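Local coordinates for hypothetical protein CG14615-PA (Drosophila melanogaster, PDB 1SQH) that is of unknown function but probably acts as an acyltransferase of the GNAT superfamily, perhaps transferring acyl groups to the amino group of glycine, at residues A[39-45]-A[63-68]; A[60-64]-A[204-208]; A[149-155]-A[290-296]; A[162-168]-A[254-258]. One frame throughout, in Å; residues are numbered along the deposited sequence.

Contact 1: residues A[39-45]-A[63-68]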
loop_
_atom_site.group_PDB
_atom_site.type_symbol
_atom_site.label_atom_id
_atom_site.label_comp_id
_atom_site.label_asym_id
_atom_site.label_seq_id
_atom_site.Cartn_x
_atom_site.Cartn_y
_atom_site.Cartn_z
ATOM N N LEU A 39 -5.366 0.317 -7.789
ATOM C CA LEU A 39 -6.306 -0.438 -8.616
ATOM C C LEU A 39 -5.542 -1.465 -9.441
ATOM O O LEU A 39 -5.930 -2.642 -9.535
ATOM C CB LEU A 39 -7.088 0.511 -9.534
ATOM C CG LEU A 39 -8.491 0.974 -9.097
ATOM C CD1 LEU A 39 -8.516 1.302 -7.624
ATOM C CD2 LEU A 39 -8.901 2.198 -9.922
ATOM N N TYR A 40 -4.451 -1.014 -10.050
ATOM C CA TYR A 40 -3.609 -1.898 -10.836
ATOM C C TYR A 40 -3.132 -3.068 -9.962
ATOM O O TYR A 40 -3.225 -4.241 -10.347
ATOM C CB TYR A 40 -2.399 -1.124 -11.350
ATOM C CG TYR A 40 -1.309 -2.021 -11.862
ATOM C CD1 TYR A 40 -1.328 -2.492 -13.170
ATOM C CD2 TYR A 40 -0.272 -2.428 -11.026
ATOM C CE1 TYR A 40 -0.331 -3.348 -13.640
ATOM C CE2 TYR A 40 0.719 -3.284 -11.478
ATOM C CZ TYR A 40 0.689 -3.738 -12.788
ATOM O OH TYR A 40 1.709 -4.550 -13.244
ATOM N N ASN A 41 -2.626 -2.743 -8.779
ATOM C CA ASN A 41 -2.126 -3.772 -7.889
ATOM C C ASN A 41 -3.181 -4.794 -7.481
ATOM O O ASN A 41 -2.946 -6.011 -7.583
ATOM C CB ASN A 41 -1.524 -3.144 -6.635
ATOM C CG ASN A 41 -0.975 -4.180 -5.685
ATOM O OD1 ASN A 41 0.094 -4.738 -5.901
ATOM N ND2 ASN A 41 -1.727 -4.463 -4.636
ATOM N N GLN A 42 -4.339 -4.312 -7.025
ATOM C CA GLN A 42 -5.393 -5.218 -6.589
ATOM C C GLN A 42 -5.802 -6.187 -7.686
ATOM O O GLN A 42 -5.871 -7.396 -7.461
ATOM C CB GLN A 42 -6.619 -4.446 -6.116
ATOM C CG GLN A 42 -7.675 -5.354 -5.474
ATOM C CD GLN A 42 -7.087 -6.180 -4.337
ATOM O OE1 GLN A 42 -6.689 -5.634 -3.309
ATOM N NE2 GLN A 42 -7.009 -7.495 -4.527
ATOM N N ARG A 43 -6.073 -5.664 -8.876
ATOM C CA ARG A 43 -6.467 -6.523 -9.979
ATOM C C ARG A 43 -5.350 -7.507 -10.337
ATOM O O ARG A 43 -5.630 -8.622 -10.786
ATOM C CB ARG A 43 -6.871 -5.682 -11.189
ATOM C CG ARG A 43 -8.165 -4.921 -10.945
ATOM C CD ARG A 43 -9.314 -5.878 -10.610
ATOM N NE ARG A 43 -9.825 -6.558 -11.801
ATOM C CZ ARG A 43 -10.455 -7.731 -11.785
ATOM N NH1 ARG A 43 -10.647 -8.370 -10.634
ATOM N NH2 ARG A 43 -10.905 -8.255 -12.917
ATOM N N LYS A 44 -4.092 -7.109 -10.141
ATOM C CA LYS A 44 -2.989 -8.018 -10.425
ATOM C C LYS A 44 -3.110 -9.212 -9.482
ATOM O O LYS A 44 -3.021 -10.372 -9.915
ATOM C CB LYS A 44 -1.640 -7.339 -10.204
ATOM C CG LYS A 44 -0.450 -8.283 -10.419
ATOM C CD LYS A 44 0.897 -7.567 -10.320
ATOM C CE LYS A 44 1.139 -7.020 -8.926
ATOM N NZ LYS A 44 2.498 -6.425 -8.814
ATOM N N TRP A 45 -3.323 -8.919 -8.194
ATOM C CA TRP A 45 -3.474 -9.964 -7.186
ATOM C C TRP A 45 -4.714 -10.812 -7.467
ATOM O O TRP A 45 -4.666 -12.045 -7.363
ATOM C CB TRP A 45 -3.596 -9.367 -5.776
ATOM C CG TRP A 45 -2.296 -8.905 -5.171
ATOM C CD1 TRP A 45 -1.030 -9.275 -5.543
ATOM C CD2 TRP A 45 -2.143 -8.024 -4.049
ATOM N NE1 TRP A 45 -0.104 -8.678 -4.721
ATOM C CE2 TRP A 45 -0.757 -7.907 -3.797
ATOM C CE3 TRP A 45 -3.047 -7.327 -3.229
ATOM C CZ2 TRP A 45 -0.251 -7.116 -2.756
ATOM C CZ3 TRP A 45 -2.543 -6.542 -2.193
ATOM C CH2 TRP A 45 -1.154 -6.445 -1.968
ATOM N N SER A 63 -6.200 -10.479 3.272
ATOM C CA SER A 63 -5.393 -9.262 3.292
ATOM C C SER A 63 -4.979 -8.871 1.868
ATOM O O SER A 63 -4.575 -7.737 1.620
ATOM C CB SER A 63 -4.150 -9.466 4.164
ATOM O OG SER A 63 -3.267 -10.405 3.572
ATOM N N LEU A 64 -5.099 -9.821 0.944
ATOM C CA LEU A 64 -4.763 -9.602 -0.462
ATOM C C LEU A 64 -6.012 -9.290 -1.310
ATOM O O LEU A 64 -5.966 -9.321 -2.544
ATOM C CB LEU A 64 -4.051 -10.837 -1.022
ATOM C CG LEU A 64 -2.518 -10.851 -0.960
ATOM C CD1 LEU A 64 -2.037 -10.396 0.401
ATOM C CD2 LEU A 64 -1.999 -12.250 -1.279
ATOM N N ARG A 65 -7.123 -8.987 -0.644
ATOM C CA ARG A 65 -8.373 -8.682 -1.331
ATOM C C ARG A 65 -8.886 -7.290 -0.986
ATOM O O ARG A 65 -8.509 -6.707 0.027
ATOM C CB ARG A 65 -9.460 -9.702 -0.954
ATOM C CG ARG A 65 -9.016 -11.169 -0.903
ATOM C CD ARG A 65 -8.155 -11.530 -2.095
ATOM N NE ARG A 65 -8.826 -12.333 -3.114
ATOM C CZ ARG A 65 -8.920 -13.657 -3.085
ATOM N NH1 ARG A 65 -8.394 -14.348 -2.078
ATOM N NH2 ARG A 65 -9.512 -14.295 -4.080
ATOM N N LYS A 66 -9.753 -6.760 -1.839
ATOM C CA LYS A 66 -10.361 -5.455 -1.609
ATOM C C LYS A 66 -11.740 -5.450 -2.261
ATOM O O LYS A 66 -11.947 -6.084 -3.294
ATOM C CB LYS A 66 -9.520 -4.325 -2.219
ATOM C CG LYS A 66 -8.257 -3.950 -1.454
ATOM C CD LYS A 66 -7.703 -2.608 -1.959
ATOM C CE LYS A 66 -6.386 -2.239 -1.297
ATOM N NZ LYS A 66 -5.328 -3.246 -1.603
ATOM N N GLN A 67 -12.683 -4.745 -1.653
ATOM C CA GLN A 67 -14.024 -4.653 -2.216
ATOM C C GLN A 67 -14.272 -3.187 -2.558
ATOM O O GLN A 67 -14.327 -2.324 -1.681
ATOM C CB GLN A 67 -15.049 -5.166 -1.212
ATOM C CG GLN A 67 -14.879 -6.645 -0.899
ATOM C CD GLN A 67 -15.259 -6.989 0.530
ATOM O OE1 GLN A 67 -14.524 -6.669 1.476
ATOM N NE2 GLN A 67 -16.406 -7.638 0.697
ATOM N N PHE A 68 -14.396 -2.916 -3.849
ATOM C CA PHE A 68 -14.602 -1.558 -4.318
ATOM C C PHE A 68 -16.082 -1.206 -4.379
ATOM O O PHE A 68 -16.916 -2.063 -4.683
ATOM C CB PHE A 68 -13.951 -1.408 -5.696
ATOM C CG PHE A 68 -12.449 -1.556 -5.672
ATOM C CD1 PHE A 68 -11.636 -0.473 -5.328
ATOM C CD2 PHE A 68 -11.848 -2.782 -5.959
ATOM C CE1 PHE A 68 -10.247 -0.605 -5.265
ATOM C CE2 PHE A 68 -10.461 -2.926 -5.900
ATOM C CZ PHE A 68 -9.658 -1.833 -5.552
HETATM O O HOH W 1 -3.706 -2.819 -3.992
HETATM O O HOH W 2 -5.766 -6.032 -0.711
#
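Helix 34-51 packs here against the stretch leading into strand 67-71, a buried contact with a polar centre and apolar ends, in the N-terminal half of the molecule. Q42 holds the centre. Its CA-to-CB bond points toward 63-68, and the bent side chain (chi2 and chi3 both near +60°) sends its amide across: NE2 donates to the backbone at L64 O (2.9 Å, almost straight), while OE1 accepts from the side chain of K66 at NZ (3.2 Å). Two waters extend the network: water 1 accepts from N41 ND2 (2.7 Å) and K66 NZ (2.9 Å), and water 2 accepts from K66 NZ (3.0 Å) and lies 2.8 Å from Q42 OE1 and 3.1 Å from S63 O. L64 CG sits over the six-membered ring of W45 in a CH-pi contact, 4.2 Å from its centroid; one turn before Q42, L39 CD1 meets F68 CE1 at 3.5 Å, and Q42 CG approaches the edge of the F68 ring. Beyond the pair, helix 15-29 touches L39 and F68, helix 199-208 lies against W45 and L64, and F68 bonds through its backbone to L13, just after strand 10-12, and Q67 to L85 of strand 82-87.

Contact 2: residues A[60-64]-A[204-208]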
loop_
_atom_site.group_PDB
_atom_site.type_symbol
_atom_site.label_atom_id
_atom_site.label_comp_id
_atom_site.label_asym_id
_atom_site.label_seq_id
_atom_site.Cartn_x
_atom_site.Cartn_y
_atom_site.Cartn_z
ATOM N N ASN A 60 -6.961 -16.697 5.332
ATOM C CA ASN A 60 -5.536 -16.386 5.369
ATOM C C ASN A 60 -4.963 -15.716 4.114
ATOM O O ASN A 60 -3.751 -15.674 3.909
ATOM C CB ASN A 60 -4.709 -17.624 5.771
ATOM C CG ASN A 60 -4.914 -18.801 4.850
ATOM O OD1 ASN A 60 -4.825 -18.667 3.629
ATOM N ND2 ASN A 60 -5.170 -19.976 5.433
ATOM N N HIS A 61 -5.849 -15.173 3.286
ATOM C CA HIS A 61 -5.436 -14.449 2.085
ATOM C C HIS A 61 -6.314 -13.216 1.894
ATOM O O HIS A 61 -6.145 -12.475 0.929
ATOM C CB HIS A 61 -5.525 -15.324 0.833
ATOM C CG HIS A 61 -4.418 -16.323 0.706
ATOM N ND1 HIS A 61 -4.407 -17.519 1.392
ATOM C CD2 HIS A 61 -3.294 -16.316 -0.051
ATOM C CE1 HIS A 61 -3.329 -18.207 1.059
ATOM N NE2 HIS A 61 -2.636 -17.499 0.185
ATOM N N ILE A 62 -7.249 -12.994 2.816
ATOM C CA ILE A 62 -8.133 -11.843 2.713
ATOM C C ILE A 62 -7.378 -10.518 2.658
ATOM O O ILE A 62 -7.864 -9.547 2.080
ATOM C CB ILE A 62 -9.106 -11.756 3.892
ATOM C CG1 ILE A 62 -8.327 -11.793 5.199
ATOM C CG2 ILE A 62 -10.119 -12.878 3.818
ATOM C CD1 ILE A 62 -9.040 -11.118 6.339
ATOM N N SER A 63 -6.200 -10.479 3.272
ATOM C CA SER A 63 -5.393 -9.262 3.292
ATOM C C SER A 63 -4.979 -8.871 1.868
ATOM O O SER A 63 -4.575 -7.737 1.620
ATOM C CB SER A 63 -4.150 -9.466 4.164
ATOM O OG SER A 63 -3.267 -10.405 3.572
ATOM N N LEU A 64 -5.099 -9.821 0.944
ATOM C CA LEU A 64 -4.763 -9.602 -0.462
ATOM C C LEU A 64 -6.012 -9.290 -1.310
ATOM O O LEU A 64 -5.966 -9.321 -2.544
ATOM C CB LEU A 64 -4.051 -10.837 -1.022
ATOM C CG LEU A 64 -2.518 -10.851 -0.960
ATOM C CD1 LEU A 64 -2.037 -10.396 0.401
ATOM C CD2 LEU A 64 -1.999 -12.250 -1.279
ATOM N N ALA A 204 1.265 -13.919 3.192
ATOM C CA ALA A 204 0.616 -13.884 1.884
ATOM C C ALA A 204 1.520 -13.126 0.896
ATOM O O ALA A 204 1.680 -13.538 -0.264
ATOM C CB ALA A 204 -0.749 -13.198 1.987
ATOM N N LEU A 205 2.113 -12.028 1.371
ATOM C CA LEU A 205 3.009 -11.210 0.558
ATOM C C LEU A 205 4.284 -11.934 0.115
ATOM O O LEU A 205 4.760 -11.741 -1.006
ATOM C CB LEU A 205 3.387 -9.931 1.310
ATOM C CG LEU A 205 2.348 -8.806 1.314
ATOM C CD1 LEU A 205 2.795 -7.664 2.220
ATOM C CD2 LEU A 205 2.159 -8.312 -0.113
ATOM N N VAL A 206 4.860 -12.753 0.988
ATOM C CA VAL A 206 6.069 -13.460 0.595
ATOM C C VAL A 206 5.681 -14.482 -0.460
ATOM O O VAL A 206 6.492 -14.864 -1.296
ATOM C CB VAL A 206 6.744 -14.177 1.794
ATOM C CG1 VAL A 206 5.765 -15.110 2.456
ATOM C CG2 VAL A 206 7.968 -14.958 1.317
ATOM N N ARG A 207 4.420 -14.894 -0.442
ATOM C CA ARG A 207 3.951 -15.884 -1.401
ATOM C C ARG A 207 3.592 -15.331 -2.779
ATOM O O ARG A 207 4.046 -15.857 -3.805
ATOM C CB ARG A 207 2.740 -16.641 -0.840
ATOM C CG ARG A 207 2.217 -17.710 -1.786
ATOM C CD ARG A 207 1.016 -18.453 -1.233
ATOM N NE ARG A 207 0.530 -19.427 -2.208
ATOM C CZ ARG A 207 -0.579 -20.147 -2.067
ATOM N NH1 ARG A 207 -1.334 -20.005 -0.985
ATOM N NH2 ARG A 207 -0.930 -21.012 -3.009
ATOM N N PHE A 208 2.785 -14.271 -2.801
ATOM C CA PHE A 208 2.327 -13.676 -4.055
ATOM C C PHE A 208 3.010 -12.408 -4.550
ATOM O O PHE A 208 2.796 -11.994 -5.697
ATOM C CB PHE A 208 0.826 -13.452 -3.961
ATOM C CG PHE A 208 0.049 -14.724 -3.973
ATOM C CD1 PHE A 208 -0.053 -15.469 -5.146
ATOM C CD2 PHE A 208 -0.529 -15.218 -2.811
ATOM C CE1 PHE A 208 -0.723 -16.691 -5.159
ATOM C CE2 PHE A 208 -1.200 -16.440 -2.816
ATOM C CZ PHE A 208 -1.293 -17.174 -3.992
#
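Residues H61 to L64 form a type I beta turn, closed by L64 N bonding to H61 O at 2.9 Å with I62 and S63 at its corners; it packs on the last turn of helix 199-208, where F208 N bonds to A204 O at 2.9 Å. The CA atoms of H61 and A204 come within 6.1 Å. The contact joins the two halves of the molecule: the turn belongs to the N-terminal half, whereas the helix lies between strands 174-177 and 211-216 of the four-stranded sheet in the C-terminal GNAT-like half and leads into 211-216. The small A204 side chain allows the close approach: its CB faces the turn, 3.5 Å from L64 CD1 and 4.1 Å from S63 OG. L64 also reaches F208, CD2 to CD2 at 3.6 Å, so it lies against two residues one helical turn apart. I54 and L49 add to the hydrophobic surroundings of F208. H61, whose ND1 is hydrogen-bonded to D58, meets F208 rim to rim, planes at 67°, with H61 CD2 3.5 Å from F208 CE2.

Contact 3: residues A[149-155]-A[290-296]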
loop_
_atom_site.group_PDB
_atom_site.type_symbol
_atom_site.label_atom_id
_atom_site.label_comp_id
_atom_site.label_asym_id
_atom_site.label_seq_id
_atom_site.Cartn_x
_atom_site.Cartn_y
_atom_site.Cartn_z
ATOM N N PRO A 149 -3.166 10.508 13.229
ATOM C CA PRO A 149 -2.831 10.721 11.821
ATOM C C PRO A 149 -1.326 10.850 11.611
ATOM O O PRO A 149 -0.599 11.229 12.532
ATOM C CB PRO A 149 -3.567 12.021 11.502
ATOM C CG PRO A 149 -3.362 12.800 12.766
ATOM C CD PRO A 149 -3.578 11.772 13.871
ATOM N N ARG A 150 -0.856 10.523 10.411
ATOM C CA ARG A 150 0.563 10.661 10.102
ATOM C C ARG A 150 0.744 10.964 8.627
ATOM O O ARG A 150 0.063 10.393 7.777
ATOM C CB ARG A 150 1.352 9.400 10.481
ATOM C CG ARG A 150 0.920 8.128 9.779
ATOM C CD ARG A 150 1.629 6.926 10.385
ATOM N NE ARG A 150 0.877 5.689 10.181
ATOM C CZ ARG A 150 1.031 4.879 9.140
ATOM N NH1 ARG A 150 1.922 5.171 8.197
ATOM N NH2 ARG A 150 0.300 3.777 9.053
ATOM N N GLN A 151 1.659 11.876 8.332
ATOM C CA GLN A 151 1.931 12.269 6.957
ATOM C C GLN A 151 2.921 11.330 6.273
ATOM O O GLN A 151 3.961 10.973 6.831
ATOM C CB GLN A 151 2.467 13.695 6.925
ATOM C CG GLN A 151 1.527 14.707 7.553
ATOM C CD GLN A 151 1.231 15.889 6.637
ATOM O OE1 GLN A 151 2.148 16.536 6.108
ATOM N NE2 GLN A 151 -0.051 16.179 6.452
ATOM N N CYS A 152 2.583 10.935 5.052
ATOM C CA CYS A 152 3.435 10.043 4.288
ATOM C C CYS A 152 3.771 10.649 2.928
ATOM O O CYS A 152 2.930 11.299 2.303
ATOM C CB CYS A 152 2.736 8.695 4.106
ATOM S SG CYS A 152 2.289 7.913 5.677
ATOM N N PHE A 153 5.013 10.465 2.487
ATOM C CA PHE A 153 5.415 10.976 1.183
ATOM C C PHE A 153 5.279 9.859 0.158
ATOM O O PHE A 153 5.704 8.718 0.402
ATOM C CB PHE A 153 6.879 11.458 1.171
ATOM C CG PHE A 153 7.153 12.661 2.041
ATOM C CD1 PHE A 153 6.141 13.568 2.360
ATOM C CD2 PHE A 153 8.444 12.901 2.522
ATOM C CE1 PHE A 153 6.411 14.696 3.146
ATOM C CE2 PHE A 153 8.726 14.024 3.306
ATOM C CZ PHE A 153 7.701 14.920 3.617
ATOM N N GLY A 154 4.664 10.185 -0.973
ATOM C CA GLY A 154 4.535 9.224 -2.048
ATOM C C GLY A 154 5.725 9.460 -2.977
ATOM O O GLY A 154 5.716 10.422 -3.757
HETATM N N MSE A 155 6.750 8.609 -2.890
HETATM C CA MSE A 155 7.948 8.746 -3.731
HETATM C C MSE A 155 7.750 7.986 -5.042
HETATM O O MSE A 155 7.251 6.859 -5.036
HETATM C CB MSE A 155 9.187 8.212 -3.002
HETATM C CG MSE A 155 10.294 9.266 -2.821
HETATM SE SE MSE A 155 9.683 10.604 -1.558
HETATM C CE MSE A 155 8.814 9.341 -0.373
ATOM N N LYS A 290 9.750 13.024 -4.744
ATOM C CA LYS A 290 8.569 13.203 -3.909
ATOM C C LYS A 290 7.487 13.945 -4.692
ATOM O O LYS A 290 7.595 15.152 -4.899
ATOM C CB LYS A 290 8.953 14.009 -2.663
ATOM C CG LYS A 290 7.784 14.572 -1.868
ATOM C CD LYS A 290 8.306 15.497 -0.771
ATOM C CE LYS A 290 7.184 16.142 0.031
ATOM N NZ LYS A 290 7.738 17.090 1.040
ATOM N N ASP A 291 6.451 13.259 -5.160
ATOM C CA ASP A 291 5.446 14.032 -5.862
ATOM C C ASP A 291 4.046 13.942 -5.287
ATOM O O ASP A 291 3.080 14.335 -5.940
ATOM C CB ASP A 291 5.449 13.727 -7.365
ATOM C CG ASP A 291 5.217 12.287 -7.665
ATOM O OD1 ASP A 291 4.458 11.616 -6.963
ATOM O OD2 ASP A 291 5.813 11.733 -8.667
ATOM N N LEU A 292 3.935 13.437 -4.057
ATOM C CA LEU A 292 2.640 13.357 -3.372
ATOM C C LEU A 292 2.781 13.301 -1.849
ATOM O O LEU A 292 3.744 12.751 -1.318
ATOM C CB LEU A 292 1.836 12.134 -3.829
ATOM C CG LEU A 292 0.407 12.091 -3.266
ATOM C CD1 LEU A 292 -0.386 13.235 -3.879
ATOM C CD2 LEU A 292 -0.286 10.738 -3.548
ATOM N N VAL A 293 1.810 13.882 -1.155
ATOM C CA VAL A 293 1.776 13.852 0.303
ATOM C C VAL A 293 0.356 13.454 0.673
ATOM O O VAL A 293 -0.602 14.113 0.277
ATOM C CB VAL A 293 2.087 15.224 0.930
ATOM C CG1 VAL A 293 1.940 15.141 2.444
ATOM C CG2 VAL A 293 3.491 15.667 0.544
ATOM N N ASN A 294 0.233 12.364 1.418
ATOM C CA ASN A 294 -1.062 11.849 1.837
ATOM C C ASN A 294 -1.012 11.541 3.314
ATOM O O ASN A 294 0.064 11.484 3.908
ATOM C CB ASN A 294 -1.381 10.558 1.083
ATOM C CG ASN A 294 -2.186 10.792 -0.183
ATOM O OD1 ASN A 294 -2.197 11.896 -0.738
ATOM N ND2 ASN A 294 -2.854 9.741 -0.660
ATOM N N GLU A 295 -2.175 11.336 3.912
ATOM C CA GLU A 295 -2.206 10.990 5.322
ATOM C C GLU A 295 -2.781 9.597 5.525
ATOM O O GLU A 295 -3.587 9.115 4.731
ATOM C CB GLU A 295 -3.021 12.014 6.134
ATOM C CG GLU A 295 -2.193 13.174 6.678
ATOM C CD GLU A 295 -3.006 14.154 7.515
ATOM O OE1 GLU A 295 -3.765 13.710 8.399
ATOM O OE2 GLU A 295 -2.879 15.375 7.301
ATOM N N TRP A 296 -2.301 8.938 6.570
ATOM C CA TRP A 296 -2.796 7.629 6.958
ATOM C C TRP A 296 -3.459 7.984 8.286
ATOM O O TRP A 296 -2.788 8.398 9.233
ATOM C CB TRP A 296 -1.646 6.659 7.167
ATOM C CG TRP A 296 -1.579 5.583 6.124
ATOM C CD1 TRP A 296 -1.897 4.265 6.288
ATOM C CD2 TRP A 296 -1.159 5.731 4.759
ATOM N NE1 TRP A 296 -1.698 3.579 5.111
ATOM C CE2 TRP A 296 -1.245 4.455 4.157
ATOM C CE3 TRP A 296 -0.717 6.817 3.986
ATOM C CZ2 TRP A 296 -0.902 4.233 2.809
ATOM C CZ3 TRP A 296 -0.376 6.593 2.637
ATOM C CH2 TRP A 296 -0.471 5.308 2.072
#
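Backbone hydrogen bonds zip strands 147-157 and 289-299 together as antiparallel neighbours inside the eight-stranded mixed sheet, between 268-273 and 123-128. W296 N bonds to R150 O at 3.0 Å and R150 N to W296 O at 3.1 Å. C152 N bonds to N294 O at 2.8 Å, and N294 N returns to C152 O at 3.0 Å. At the far end G154 faces both D291 and L292, a classic beta bulge, with G154 N to L292 O at 2.7 Å and D291 N to G154 O at 3.2 Å. On one face Q151 NE2 donates to E295 OE2 (3.1 Å), E295 also pairing with K136 of helix 129-141; F153 packs on V293 and takes K290 NZ over its ring, a cation-pi contact 3.8 Å from the centroid. On the other face C152 SG lies 3.6 Å from W296 CE3, and R150, salt-bridged to E196, spreads its guanidinium over W296 CB. The backbone bonds thus fix the register, with Q151-E295 and K290 over F153 on one face, C152 beside W296 on the other.

Contact 4: residues A[162-168]-A[254-258]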
loop_
_atom_site.group_PDB
_atom_site.type_symbol
_atom_site.label_atom_id
_atom_site.label_comp_id
_atom_site.label_asym_id
_atom_site.label_seq_id
_atom_site.Cartn_x
_atom_site.Cartn_y
_atom_site.Cartn_z
ATOM N N ALA A 162 13.662 2.796 -13.367
ATOM C CA ALA A 162 13.763 1.598 -12.551
ATOM C C ALA A 162 14.325 0.440 -13.379
ATOM O O ALA A 162 15.171 -0.324 -12.909
ATOM C CB ALA A 162 12.391 1.225 -11.990
ATOM N N PHE A 163 13.864 0.330 -14.619
ATOM C CA PHE A 163 14.303 -0.740 -15.520
ATOM C C PHE A 163 15.805 -0.724 -15.784
ATOM O O PHE A 163 16.447 -1.775 -15.797
ATOM C CB PHE A 163 13.553 -0.639 -16.854
ATOM C CG PHE A 163 13.810 -1.794 -17.791
ATOM C CD1 PHE A 163 14.981 -1.862 -18.541
ATOM C CD2 PHE A 163 12.875 -2.822 -17.917
ATOM C CE1 PHE A 163 15.214 -2.938 -19.403
ATOM C CE2 PHE A 163 13.101 -3.899 -18.775
ATOM C CZ PHE A 163 14.271 -3.958 -19.519
ATOM N N CYS A 164 16.348 0.473 -15.996
ATOM C CA CYS A 164 17.766 0.641 -16.294
ATOM C C CYS A 164 18.582 1.072 -15.083
ATOM O O CYS A 164 19.712 1.530 -15.233
ATOM C CB CYS A 164 17.950 1.678 -17.409
ATOM S SG CYS A 164 16.869 1.460 -18.860
ATOM N N ALA A 165 18.011 0.927 -13.890
ATOM C CA ALA A 165 18.696 1.314 -12.658
ATOM C C ALA A 165 19.932 0.469 -12.378
ATOM O O ALA A 165 20.004 -0.695 -12.770
ATOM C CB ALA A 165 17.737 1.209 -11.470
ATOM N N LYS A 166 20.908 1.064 -11.702
ATOM C CA LYS A 166 22.117 0.343 -11.327
ATOM C C LYS A 166 21.846 -0.231 -9.938
ATOM O O LYS A 166 20.957 0.245 -9.226
ATOM C CB LYS A 166 23.326 1.283 -11.254
ATOM C CG LYS A 166 23.853 1.771 -12.588
ATOM C CD LYS A 166 25.138 2.578 -12.376
ATOM C CE LYS A 166 25.746 3.060 -13.695
ATOM N NZ LYS A 166 27.041 3.785 -13.486
ATOM N N VAL A 167 22.609 -1.245 -9.553
ATOM C CA VAL A 167 22.434 -1.864 -8.248
ATOM C C VAL A 167 23.794 -2.137 -7.619
ATOM O O VAL A 167 24.667 -2.744 -8.241
ATOM C CB VAL A 167 21.639 -3.175 -8.367
ATOM C CG1 VAL A 167 22.293 -4.072 -9.403
ATOM C CG2 VAL A 167 21.565 -3.870 -7.016
ATOM N N PRO A 168 23.989 -1.684 -6.370
ATOM C CA PRO A 168 25.235 -1.852 -5.617
ATOM C C PRO A 168 25.681 -3.299 -5.463
ATOM O O PRO A 168 24.904 -4.227 -5.697
ATOM C CB PRO A 168 24.908 -1.215 -4.272
ATOM C CG PRO A 168 23.910 -0.162 -4.634
ATOM C CD PRO A 168 23.018 -0.906 -5.585
ATOM N N ALA A 254 17.484 -0.543 -4.386
ATOM C CA ALA A 254 17.876 -0.527 -5.793
ATOM C C ALA A 254 17.499 -1.851 -6.453
ATOM O O ALA A 254 16.859 -1.871 -7.512
ATOM C CB ALA A 254 19.383 -0.264 -5.923
ATOM N N ALA A 255 17.867 -2.958 -5.808
ATOM C CA ALA A 255 17.585 -4.284 -6.342
ATOM C C ALA A 255 16.087 -4.521 -6.542
ATOM O O ALA A 255 15.653 -4.934 -7.628
ATOM C CB ALA A 255 18.165 -5.347 -5.428
HETATM N N MSE A 256 15.293 -4.267 -5.506
HETATM C CA MSE A 256 13.855 -4.460 -5.640
HETATM C C MSE A 256 13.267 -3.591 -6.771
HETATM O O MSE A 256 12.415 -4.053 -7.530
HETATM C CB MSE A 256 13.149 -4.143 -4.323
HETATM C CG MSE A 256 11.681 -4.497 -4.327
HETATM SE SE MSE A 256 11.410 -6.420 -4.172
HETATM C CE MSE A 256 11.429 -6.852 -6.046
ATOM N N SER A 257 13.717 -2.338 -6.881
ATOM C CA SER A 257 13.217 -1.436 -7.930
ATOM C C SER A 257 13.467 -2.049 -9.313
ATOM O O SER A 257 12.566 -2.096 -10.169
ATOM C CB SER A 257 13.897 -0.064 -7.835
ATOM O OG SER A 257 13.535 0.615 -6.641
ATOM N N ARG A 258 14.696 -2.515 -9.522
ATOM C CA ARG A 258 15.068 -3.154 -10.780
ATOM C C ARG A 258 14.246 -4.416 -11.013
ATOM O O ARG A 258 13.646 -4.576 -12.070
ATOM C CB ARG A 258 16.543 -3.542 -10.767
ATOM C CG ARG A 258 17.487 -2.458 -11.206
ATOM C CD ARG A 258 17.900 -2.655 -12.654
ATOM N NE ARG A 258 18.415 -3.999 -12.911
ATOM C CZ ARG A 258 19.402 -4.263 -13.760
ATOM N NH1 ARG A 258 19.991 -3.273 -14.423
ATOM N NH2 ARG A 258 19.772 -5.514 -13.979
#
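A162, near the end of helix 159-163, starts the contact: its CB rests 3.8 Å from S257 O, and its carbonyl oxygen receives a CA-H...O contact from R258 CA at 3.5 Å. The CA-to-CB bond of F163 points away from 254-258, but its ring makes a cation-pi contact with R262 one turn further along helix 248-263, and its carbonyl accepts from the same arginine. After C164 has left helical geometry, the chain runs extended beside the helix. A165 packs its CB 3.7 Å from R258 CG and presents its carbonyl to R258 NH1 at 3.1 Å, a bent hydrogen bond whose acceptor is less surely placed. K166 points outward, though its O lies 3.7 Å from A254 CB. V167 turns inward again, CG2 4.0 Å from A255 CB, and P168 CD reaches A254 CB at 3.7 Å. A254 and A255 keep the helix surface low where the chain crosses it. Helix 248-263 directly follows the four-stranded antiparallel sheet, the position of the GNAT-fold helix whose N-terminal end in relatives binds the acyl-CoA pyrophosphate.

How the contacts relate
Contacts 1 and 2 form one continuous patch, their centres 11 Å apart: they share S63 and L64, and W45 CZ2 touches L205 CD2 at 3.8 Å, so helices 34-51 and 199-208 pack round the same loop. Contact 3 lies 21 Å from contact 1, centre to centre, across the chain's middle, yet both reach the eight-stranded sheet. There 289-299 lies between 123-128 and 147-157, so strands of the halves interleave, consistent with strand exchange between two GNAT-like halves. Contact 4, 23 Å from contact 3 between centres, nests within the loop that contact 3 closes. Contacts 2 and 3, 25 Å apart between centres, join the halves; contact 4 ties the connection after strand 147-157 to helix 248-263.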